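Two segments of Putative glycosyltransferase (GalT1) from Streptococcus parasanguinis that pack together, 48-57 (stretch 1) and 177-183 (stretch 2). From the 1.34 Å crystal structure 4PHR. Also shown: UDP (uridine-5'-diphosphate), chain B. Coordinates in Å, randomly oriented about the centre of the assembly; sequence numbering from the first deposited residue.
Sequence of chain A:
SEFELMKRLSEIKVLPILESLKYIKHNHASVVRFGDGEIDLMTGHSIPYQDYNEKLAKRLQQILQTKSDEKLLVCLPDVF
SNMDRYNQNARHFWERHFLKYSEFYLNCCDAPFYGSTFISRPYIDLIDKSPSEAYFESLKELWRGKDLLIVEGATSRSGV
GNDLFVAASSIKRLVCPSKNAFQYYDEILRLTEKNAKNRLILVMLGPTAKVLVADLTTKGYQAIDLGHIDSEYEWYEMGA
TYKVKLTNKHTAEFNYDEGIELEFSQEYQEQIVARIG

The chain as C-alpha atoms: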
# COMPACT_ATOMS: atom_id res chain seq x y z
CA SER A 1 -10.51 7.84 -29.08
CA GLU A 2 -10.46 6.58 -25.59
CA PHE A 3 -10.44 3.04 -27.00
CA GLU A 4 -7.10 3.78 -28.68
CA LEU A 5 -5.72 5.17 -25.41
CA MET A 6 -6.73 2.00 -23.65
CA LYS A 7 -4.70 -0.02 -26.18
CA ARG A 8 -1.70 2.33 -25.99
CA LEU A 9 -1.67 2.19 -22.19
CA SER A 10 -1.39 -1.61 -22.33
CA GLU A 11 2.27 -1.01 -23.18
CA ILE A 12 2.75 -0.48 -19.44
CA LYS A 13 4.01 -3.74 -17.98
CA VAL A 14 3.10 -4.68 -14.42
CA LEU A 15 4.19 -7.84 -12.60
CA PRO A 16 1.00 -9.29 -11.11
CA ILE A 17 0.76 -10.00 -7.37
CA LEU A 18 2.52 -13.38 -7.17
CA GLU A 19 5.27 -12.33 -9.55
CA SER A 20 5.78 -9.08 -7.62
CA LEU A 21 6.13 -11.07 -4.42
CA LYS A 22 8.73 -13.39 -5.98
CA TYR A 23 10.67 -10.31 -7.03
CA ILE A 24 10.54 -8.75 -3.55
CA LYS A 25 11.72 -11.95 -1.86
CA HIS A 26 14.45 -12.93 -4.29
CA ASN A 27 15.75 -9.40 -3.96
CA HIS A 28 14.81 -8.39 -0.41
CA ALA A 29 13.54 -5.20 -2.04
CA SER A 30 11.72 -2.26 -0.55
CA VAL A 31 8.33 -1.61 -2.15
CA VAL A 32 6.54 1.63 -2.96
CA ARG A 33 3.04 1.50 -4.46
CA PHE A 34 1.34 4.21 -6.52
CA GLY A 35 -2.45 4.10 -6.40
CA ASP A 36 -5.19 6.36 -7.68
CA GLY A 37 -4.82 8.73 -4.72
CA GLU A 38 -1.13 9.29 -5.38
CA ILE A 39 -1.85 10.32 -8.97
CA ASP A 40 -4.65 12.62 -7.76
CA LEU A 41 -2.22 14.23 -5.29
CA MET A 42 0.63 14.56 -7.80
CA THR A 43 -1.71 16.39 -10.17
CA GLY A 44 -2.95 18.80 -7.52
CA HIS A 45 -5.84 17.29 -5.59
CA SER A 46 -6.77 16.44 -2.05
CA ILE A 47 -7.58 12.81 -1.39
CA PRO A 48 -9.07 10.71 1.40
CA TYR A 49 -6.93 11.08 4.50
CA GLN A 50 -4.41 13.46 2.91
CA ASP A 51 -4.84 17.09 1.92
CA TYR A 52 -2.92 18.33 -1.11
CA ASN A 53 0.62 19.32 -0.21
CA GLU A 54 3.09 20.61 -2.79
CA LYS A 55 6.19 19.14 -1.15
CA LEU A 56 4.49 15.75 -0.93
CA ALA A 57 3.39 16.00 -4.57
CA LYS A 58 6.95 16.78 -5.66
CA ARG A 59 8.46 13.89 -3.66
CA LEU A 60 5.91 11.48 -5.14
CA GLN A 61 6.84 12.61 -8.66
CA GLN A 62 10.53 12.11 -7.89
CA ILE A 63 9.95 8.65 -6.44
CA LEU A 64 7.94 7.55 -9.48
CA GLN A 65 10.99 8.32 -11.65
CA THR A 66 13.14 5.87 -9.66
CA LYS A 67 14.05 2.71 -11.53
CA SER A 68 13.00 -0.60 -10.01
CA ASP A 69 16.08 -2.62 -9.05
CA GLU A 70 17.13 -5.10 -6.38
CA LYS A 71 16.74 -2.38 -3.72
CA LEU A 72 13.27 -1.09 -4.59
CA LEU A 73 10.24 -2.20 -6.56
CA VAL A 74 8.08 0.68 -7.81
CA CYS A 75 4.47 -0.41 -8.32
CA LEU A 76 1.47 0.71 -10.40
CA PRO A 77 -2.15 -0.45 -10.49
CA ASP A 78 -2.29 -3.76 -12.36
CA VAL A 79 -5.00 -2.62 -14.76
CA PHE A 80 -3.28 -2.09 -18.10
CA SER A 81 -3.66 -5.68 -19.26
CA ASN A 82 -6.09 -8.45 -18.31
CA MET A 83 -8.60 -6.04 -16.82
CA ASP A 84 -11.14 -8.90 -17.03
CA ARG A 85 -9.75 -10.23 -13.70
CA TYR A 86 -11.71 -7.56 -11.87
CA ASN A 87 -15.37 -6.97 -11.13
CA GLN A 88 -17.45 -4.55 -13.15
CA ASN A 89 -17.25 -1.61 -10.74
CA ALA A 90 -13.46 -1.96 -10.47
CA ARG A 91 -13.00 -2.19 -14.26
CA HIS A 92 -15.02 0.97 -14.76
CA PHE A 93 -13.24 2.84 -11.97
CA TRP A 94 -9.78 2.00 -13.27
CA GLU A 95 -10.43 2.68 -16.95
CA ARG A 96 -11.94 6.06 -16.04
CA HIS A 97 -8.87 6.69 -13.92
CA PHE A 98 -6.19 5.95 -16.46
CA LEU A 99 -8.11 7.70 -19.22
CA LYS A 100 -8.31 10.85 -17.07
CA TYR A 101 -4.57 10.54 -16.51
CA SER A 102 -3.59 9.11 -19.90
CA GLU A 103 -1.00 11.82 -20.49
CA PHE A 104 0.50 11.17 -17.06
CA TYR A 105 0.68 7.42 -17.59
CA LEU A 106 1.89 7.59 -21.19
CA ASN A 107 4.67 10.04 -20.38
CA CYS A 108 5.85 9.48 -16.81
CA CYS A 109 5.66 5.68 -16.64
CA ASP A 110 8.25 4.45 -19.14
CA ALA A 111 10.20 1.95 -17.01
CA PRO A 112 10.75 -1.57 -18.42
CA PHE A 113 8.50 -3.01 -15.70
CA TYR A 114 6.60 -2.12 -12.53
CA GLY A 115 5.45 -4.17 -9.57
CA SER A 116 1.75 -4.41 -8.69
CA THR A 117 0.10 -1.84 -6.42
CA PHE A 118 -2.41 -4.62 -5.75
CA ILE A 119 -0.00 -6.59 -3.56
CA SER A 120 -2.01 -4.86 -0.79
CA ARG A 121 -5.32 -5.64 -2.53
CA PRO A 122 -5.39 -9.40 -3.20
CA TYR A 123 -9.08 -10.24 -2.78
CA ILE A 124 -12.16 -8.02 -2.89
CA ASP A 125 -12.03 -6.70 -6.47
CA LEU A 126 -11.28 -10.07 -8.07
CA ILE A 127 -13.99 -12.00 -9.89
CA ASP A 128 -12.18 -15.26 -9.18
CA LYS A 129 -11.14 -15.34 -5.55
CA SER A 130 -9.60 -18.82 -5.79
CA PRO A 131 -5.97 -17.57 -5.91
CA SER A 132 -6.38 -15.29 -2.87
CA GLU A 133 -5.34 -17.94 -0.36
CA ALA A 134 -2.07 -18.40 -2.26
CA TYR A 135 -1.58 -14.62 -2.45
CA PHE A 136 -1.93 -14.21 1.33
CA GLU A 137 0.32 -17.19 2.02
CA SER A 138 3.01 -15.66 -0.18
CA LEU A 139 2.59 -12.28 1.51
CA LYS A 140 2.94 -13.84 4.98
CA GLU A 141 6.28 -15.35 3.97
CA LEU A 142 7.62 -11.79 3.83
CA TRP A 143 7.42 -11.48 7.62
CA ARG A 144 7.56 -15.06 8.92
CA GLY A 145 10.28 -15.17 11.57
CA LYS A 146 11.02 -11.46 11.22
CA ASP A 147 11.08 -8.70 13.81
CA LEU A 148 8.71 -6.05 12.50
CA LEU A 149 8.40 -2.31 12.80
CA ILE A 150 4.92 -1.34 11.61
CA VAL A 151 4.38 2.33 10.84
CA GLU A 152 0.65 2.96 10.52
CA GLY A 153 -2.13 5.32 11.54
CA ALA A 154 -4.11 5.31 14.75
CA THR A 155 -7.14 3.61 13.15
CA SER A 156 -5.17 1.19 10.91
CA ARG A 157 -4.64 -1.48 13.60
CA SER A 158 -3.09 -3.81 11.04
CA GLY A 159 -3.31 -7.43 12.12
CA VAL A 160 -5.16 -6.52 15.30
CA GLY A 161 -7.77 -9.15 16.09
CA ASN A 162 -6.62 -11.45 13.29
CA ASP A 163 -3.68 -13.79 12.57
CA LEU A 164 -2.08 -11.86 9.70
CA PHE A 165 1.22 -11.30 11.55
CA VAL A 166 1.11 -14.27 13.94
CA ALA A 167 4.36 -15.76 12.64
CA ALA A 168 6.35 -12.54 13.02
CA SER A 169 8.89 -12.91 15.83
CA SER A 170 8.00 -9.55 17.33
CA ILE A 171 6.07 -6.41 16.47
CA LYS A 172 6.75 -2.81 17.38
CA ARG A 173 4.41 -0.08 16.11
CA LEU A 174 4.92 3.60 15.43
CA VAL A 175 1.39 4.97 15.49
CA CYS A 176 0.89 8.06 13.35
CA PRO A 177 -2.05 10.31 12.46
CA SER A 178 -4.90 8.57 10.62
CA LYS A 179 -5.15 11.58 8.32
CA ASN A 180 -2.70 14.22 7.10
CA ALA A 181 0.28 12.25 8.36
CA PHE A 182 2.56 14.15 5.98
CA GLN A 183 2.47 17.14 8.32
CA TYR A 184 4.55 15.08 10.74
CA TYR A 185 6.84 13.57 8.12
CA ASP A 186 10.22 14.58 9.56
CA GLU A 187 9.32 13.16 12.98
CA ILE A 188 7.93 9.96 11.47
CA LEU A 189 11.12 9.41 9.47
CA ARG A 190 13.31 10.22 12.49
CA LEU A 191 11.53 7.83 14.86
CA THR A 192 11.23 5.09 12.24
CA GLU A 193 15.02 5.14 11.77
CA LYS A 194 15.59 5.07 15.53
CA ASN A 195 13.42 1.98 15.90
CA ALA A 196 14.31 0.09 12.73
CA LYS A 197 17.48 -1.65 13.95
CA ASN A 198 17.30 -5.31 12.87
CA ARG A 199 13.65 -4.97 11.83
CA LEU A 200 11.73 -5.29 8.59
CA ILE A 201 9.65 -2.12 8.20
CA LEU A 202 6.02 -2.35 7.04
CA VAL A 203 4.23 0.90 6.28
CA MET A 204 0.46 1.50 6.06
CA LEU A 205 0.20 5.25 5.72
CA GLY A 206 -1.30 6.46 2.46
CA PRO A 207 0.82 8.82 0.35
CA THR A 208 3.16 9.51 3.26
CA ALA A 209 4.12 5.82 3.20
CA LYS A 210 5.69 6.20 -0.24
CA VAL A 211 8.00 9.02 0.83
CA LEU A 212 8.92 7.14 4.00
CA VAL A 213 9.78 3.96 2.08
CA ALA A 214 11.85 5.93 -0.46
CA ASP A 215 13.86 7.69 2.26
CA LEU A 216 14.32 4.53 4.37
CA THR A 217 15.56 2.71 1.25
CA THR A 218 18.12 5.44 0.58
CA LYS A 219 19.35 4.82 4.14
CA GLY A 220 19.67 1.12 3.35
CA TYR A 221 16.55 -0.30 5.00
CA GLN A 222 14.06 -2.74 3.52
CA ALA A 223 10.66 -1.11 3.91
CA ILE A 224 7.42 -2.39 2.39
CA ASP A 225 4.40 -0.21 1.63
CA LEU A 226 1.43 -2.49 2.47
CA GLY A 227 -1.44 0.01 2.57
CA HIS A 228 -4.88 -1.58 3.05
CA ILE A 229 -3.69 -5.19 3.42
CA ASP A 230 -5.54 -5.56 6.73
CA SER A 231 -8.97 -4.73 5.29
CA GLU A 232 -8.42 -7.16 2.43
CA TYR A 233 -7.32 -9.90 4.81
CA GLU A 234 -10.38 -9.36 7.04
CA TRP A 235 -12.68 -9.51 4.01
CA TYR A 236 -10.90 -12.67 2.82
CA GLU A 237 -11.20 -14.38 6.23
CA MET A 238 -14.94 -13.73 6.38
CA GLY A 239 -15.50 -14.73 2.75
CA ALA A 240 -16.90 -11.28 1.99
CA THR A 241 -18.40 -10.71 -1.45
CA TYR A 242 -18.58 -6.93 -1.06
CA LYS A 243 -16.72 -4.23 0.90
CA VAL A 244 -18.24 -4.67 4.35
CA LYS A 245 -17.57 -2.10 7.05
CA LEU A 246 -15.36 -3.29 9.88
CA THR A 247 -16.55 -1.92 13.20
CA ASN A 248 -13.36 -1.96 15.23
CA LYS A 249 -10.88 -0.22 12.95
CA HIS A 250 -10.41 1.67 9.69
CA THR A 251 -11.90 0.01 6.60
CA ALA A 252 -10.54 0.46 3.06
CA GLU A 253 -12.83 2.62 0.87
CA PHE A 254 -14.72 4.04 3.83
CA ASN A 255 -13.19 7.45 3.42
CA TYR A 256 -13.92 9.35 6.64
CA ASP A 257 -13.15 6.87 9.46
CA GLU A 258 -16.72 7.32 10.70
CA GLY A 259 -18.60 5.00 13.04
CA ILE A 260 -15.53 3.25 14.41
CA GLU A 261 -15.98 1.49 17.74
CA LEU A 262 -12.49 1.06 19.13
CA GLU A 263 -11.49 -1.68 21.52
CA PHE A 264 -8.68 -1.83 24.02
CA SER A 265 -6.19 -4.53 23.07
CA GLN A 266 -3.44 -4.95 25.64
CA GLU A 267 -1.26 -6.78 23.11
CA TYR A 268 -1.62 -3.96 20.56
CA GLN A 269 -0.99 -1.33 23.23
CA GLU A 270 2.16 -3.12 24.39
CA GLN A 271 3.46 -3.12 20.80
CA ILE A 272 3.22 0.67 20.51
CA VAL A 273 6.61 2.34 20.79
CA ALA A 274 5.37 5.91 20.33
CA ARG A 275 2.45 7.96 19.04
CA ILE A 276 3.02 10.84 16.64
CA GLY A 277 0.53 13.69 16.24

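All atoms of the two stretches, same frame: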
# COMPACT_ATOMS: atom_id res chain seq x y z
N PRO A 48 -8.70 11.20 0.07
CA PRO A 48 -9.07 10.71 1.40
C PRO A 48 -7.84 10.60 2.29
O PRO A 48 -6.82 10.01 1.91
CB PRO A 48 -9.67 9.33 1.11
CG PRO A 48 -10.21 9.46 -0.29
CD PRO A 48 -9.21 10.33 -1.00
N TYR A 49 -7.95 11.18 3.46
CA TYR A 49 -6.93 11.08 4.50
C TYR A 49 -5.64 11.83 4.23
O TYR A 49 -4.72 11.77 5.04
CB TYR A 49 -6.64 9.61 4.86
CG TYR A 49 -7.89 8.84 5.20
CD1 TYR A 49 -8.53 9.04 6.42
CD2 TYR A 49 -8.42 7.91 4.33
CE1 TYR A 49 -9.67 8.33 6.75
CE2 TYR A 49 -9.56 7.19 4.65
CZ TYR A 49 -10.19 7.41 5.86
OH TYR A 49 -11.32 6.71 6.18
N GLN A 50 -5.57 12.58 3.13
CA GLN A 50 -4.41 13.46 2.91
C GLN A 50 -4.73 14.66 2.04
O GLN A 50 -5.01 14.54 0.85
CB GLN A 50 -3.22 12.68 2.34
CG GLN A 50 -1.98 13.54 2.09
CD GLN A 50 -1.40 14.13 3.37
OE1 GLN A 50 -1.05 13.41 4.31
NE2 GLN A 50 -1.31 15.46 3.41
N ASP A 51 -4.67 15.84 2.65
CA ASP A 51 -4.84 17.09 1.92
C ASP A 51 -3.69 17.29 0.93
O ASP A 51 -2.56 16.87 1.17
CB ASP A 51 -4.86 18.28 2.89
CG ASP A 51 -6.03 18.24 3.85
OD1 ASP A 51 -6.00 18.98 4.86
OD2 ASP A 51 -7.00 17.48 3.61
N TYR A 52 -3.98 17.96 -0.18
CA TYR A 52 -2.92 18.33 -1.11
C TYR A 52 -1.79 19.06 -0.38
O TYR A 52 -2.01 19.93 0.46
CB TYR A 52 -3.44 19.19 -2.27
CG TYR A 52 -2.32 19.65 -3.18
CD1 TYR A 52 -1.73 18.77 -4.07
CD2 TYR A 52 -1.82 20.95 -3.11
CE1 TYR A 52 -0.69 19.16 -4.89
CE2 TYR A 52 -0.78 21.35 -3.93
CZ TYR A 52 -0.22 20.46 -4.82
OH TYR A 52 0.81 20.85 -5.64
N ASN A 53 -0.57 18.68 -0.73
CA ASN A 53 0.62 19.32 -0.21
C ASN A 53 1.66 19.32 -1.32
O ASN A 53 1.97 18.27 -1.88
CB ASN A 53 1.12 18.57 1.03
CG ASN A 53 2.37 19.17 1.62
OD1 ASN A 53 3.46 19.07 1.03
ND2 ASN A 53 2.24 19.80 2.78
N GLU A 54 2.19 20.49 -1.65
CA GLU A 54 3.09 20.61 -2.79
C GLU A 54 4.40 19.86 -2.62
O GLU A 54 4.92 19.28 -3.57
CB GLU A 54 3.36 22.09 -3.12
CG GLU A 54 4.16 22.29 -4.40
CD GLU A 54 4.20 23.74 -4.85
OE1 GLU A 54 3.91 24.63 -4.02
OE2 GLU A 54 4.51 23.99 -6.03
N LYS A 55 4.95 19.87 -1.40
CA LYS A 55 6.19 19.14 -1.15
C LYS A 55 5.97 17.64 -1.30
O LYS A 55 6.81 16.93 -1.86
CB LYS A 55 6.73 19.47 0.25
CG LYS A 55 7.25 20.89 0.39
CD LYS A 55 7.79 21.14 1.79
CE LYS A 55 8.65 22.39 1.84
NZ LYS A 55 7.89 23.61 1.43
N LEU A 56 4.84 17.15 -0.79
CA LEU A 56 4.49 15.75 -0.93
C LEU A 56 4.33 15.40 -2.42
O LEU A 56 4.85 14.39 -2.89
CB LEU A 56 3.19 15.47 -0.17
CG LEU A 56 2.57 14.08 -0.33
CD1 LEU A 56 3.58 12.98 0.00
CD2 LEU A 56 1.32 13.95 0.53
N ALA A 57 3.62 16.25 -3.15
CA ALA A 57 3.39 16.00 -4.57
C ALA A 57 4.72 15.89 -5.32
O ALA A 57 4.91 15.00 -6.15
CB ALA A 57 2.51 17.09 -5.17
N PRO A 177 -0.68 9.82 12.67
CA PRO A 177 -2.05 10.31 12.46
C PRO A 177 -2.78 9.52 11.38
O PRO A 177 -2.16 9.11 10.39
CB PRO A 177 -1.83 11.76 12.02
CG PRO A 177 -0.52 12.13 12.63
CD PRO A 177 0.32 10.89 12.50
N SER A 178 -4.07 9.30 11.58
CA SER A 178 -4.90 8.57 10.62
C SER A 178 -5.23 9.40 9.39
O SER A 178 -5.69 8.88 8.39
CB SER A 178 -6.19 8.09 11.29
OG SER A 178 -6.93 9.19 11.79
N LYS A 179 -5.00 10.70 9.48
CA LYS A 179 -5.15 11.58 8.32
C LYS A 179 -4.08 12.66 8.36
O LYS A 179 -3.61 13.05 9.43
CB LYS A 179 -6.56 12.18 8.27
CG LYS A 179 -6.87 13.16 9.38
CD LYS A 179 -8.30 13.67 9.25
CE LYS A 179 -8.48 15.00 9.98
NZ LYS A 179 -8.04 14.92 11.40
N ASN A 180 -3.70 13.16 7.19
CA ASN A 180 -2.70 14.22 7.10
C ASN A 180 -1.40 13.89 7.81
O ASN A 180 -0.79 14.76 8.46
CB ASN A 180 -3.26 15.55 7.61
CG ASN A 180 -4.22 16.16 6.64
OD1 ASN A 180 -4.26 15.79 5.46
ND2 ASN A 180 -5.03 17.10 7.11
N ALA A 181 -0.95 12.65 7.70
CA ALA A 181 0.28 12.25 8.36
C ALA A 181 1.49 13.00 7.81
O ALA A 181 2.50 13.14 8.50
CB ALA A 181 0.49 10.75 8.26
N PHE A 182 1.39 13.51 6.58
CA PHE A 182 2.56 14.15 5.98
C PHE A 182 3.03 15.37 6.77
O PHE A 182 4.21 15.71 6.75
CB PHE A 182 2.33 14.53 4.52
CG PHE A 182 3.60 14.99 3.83
CD1 PHE A 182 4.60 14.08 3.53
CD2 PHE A 182 3.81 16.33 3.54
CE1 PHE A 182 5.78 14.50 2.92
CE2 PHE A 182 4.98 16.76 2.94
CZ PHE A 182 5.97 15.84 2.63
N GLN A 183 2.11 16.00 7.49
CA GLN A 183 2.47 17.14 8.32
C GLN A 183 3.57 16.79 9.32
O GLN A 183 4.36 17.64 9.72
CB GLN A 183 1.26 17.67 9.06
CG GLN A 183 1.61 18.85 9.93
CD GLN A 183 0.41 19.44 10.62
OE1 GLN A 183 -0.49 19.98 9.96
NE2 GLN A 183 0.38 19.35 11.94
N1 UDP B . -3.34 6.18 6.50
C2 UDP B . -2.99 6.76 7.69
N3 UDP B . -2.68 8.10 7.73
C4 UDP B . -2.72 8.86 6.59
C5 UDP B . -3.07 8.27 5.37
C6 UDP B . -3.52 6.95 5.40
O2 UDP B . -2.97 6.11 8.73
O4 UDP B . -2.40 10.06 6.67
C1' UDP B . -3.59 4.73 6.48
C2' UDP B . -5.00 4.21 6.39
O2' UDP B . -5.62 4.22 7.66
C3' UDP B . -4.75 2.81 5.88
C4' UDP B . -3.55 2.98 4.98
O4' UDP B . -2.98 4.25 5.30
O3' UDP B . -4.39 1.97 6.96
C5' UDP B . -3.93 2.91 3.50
O5' UDP B . -2.76 3.16 2.72
PA UDP B . -2.80 3.20 1.12
O1A UDP B . -3.61 4.36 0.67
O2A UDP B . -1.39 3.19 0.67
O3A UDP B . -3.59 1.83 0.78
PB UDP B . -3.91 1.05 -0.62
O1B UDP B . -5.35 1.29 -0.89
O2B UDP B . -3.63 -0.37 -0.28
O3B UDP B . -3.03 1.60 -1.70

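Hydrogen bonds centred on Asn-180 hold the two segments together. Asn-180 N donates to Tyr-49 O at 2.8 Å, nearly in line. Its side chain then pairs with Asp-51: Asp-51 N donates to Asn-180 OD1 at 2.8 Å, while Asn-180 ND2 gives a weak bond to Asp-51 OD1 at 3.1 Å. A carboxamide suits this place because it accepts and donates at once, answering both a backbone amide and a carboxylate. Asparagine also tolerates the left-handed backbone found here (phi 54°, psi 40°).

Gln-50 uses its amide similarly. Gln-50 OE1 accepts a weak bond from Phe-182 N at 3.3 Å, and Gln-50 NE2 donates to Asp-51 O at 2.9 Å, so that one buried side chain reaches across the contact while bracing its own loop. Asn-53 caps the helix, Asn-53 OD1 accepting from Leu-56 N at 3.0 Å; its short side chain can reach back to a first-turn NH that has no acceptor within the helix.

The apolar part is built on Phe-182, which has the largest area covered. Its flat ring offers a broad face for aliphatic packing: Leu-56 CB lies over one face, 3.8 Å from the centroid of the Phe-182 ring, a CH-pi contact almost along the ring normal; Lys-55 CB meets the edge.

UDP reads the second segment's backbone: UDP N3 donates to Pro-177 O at 2.9 Å, and Ala-181 N donates to UDP O4 at 3.1 Å.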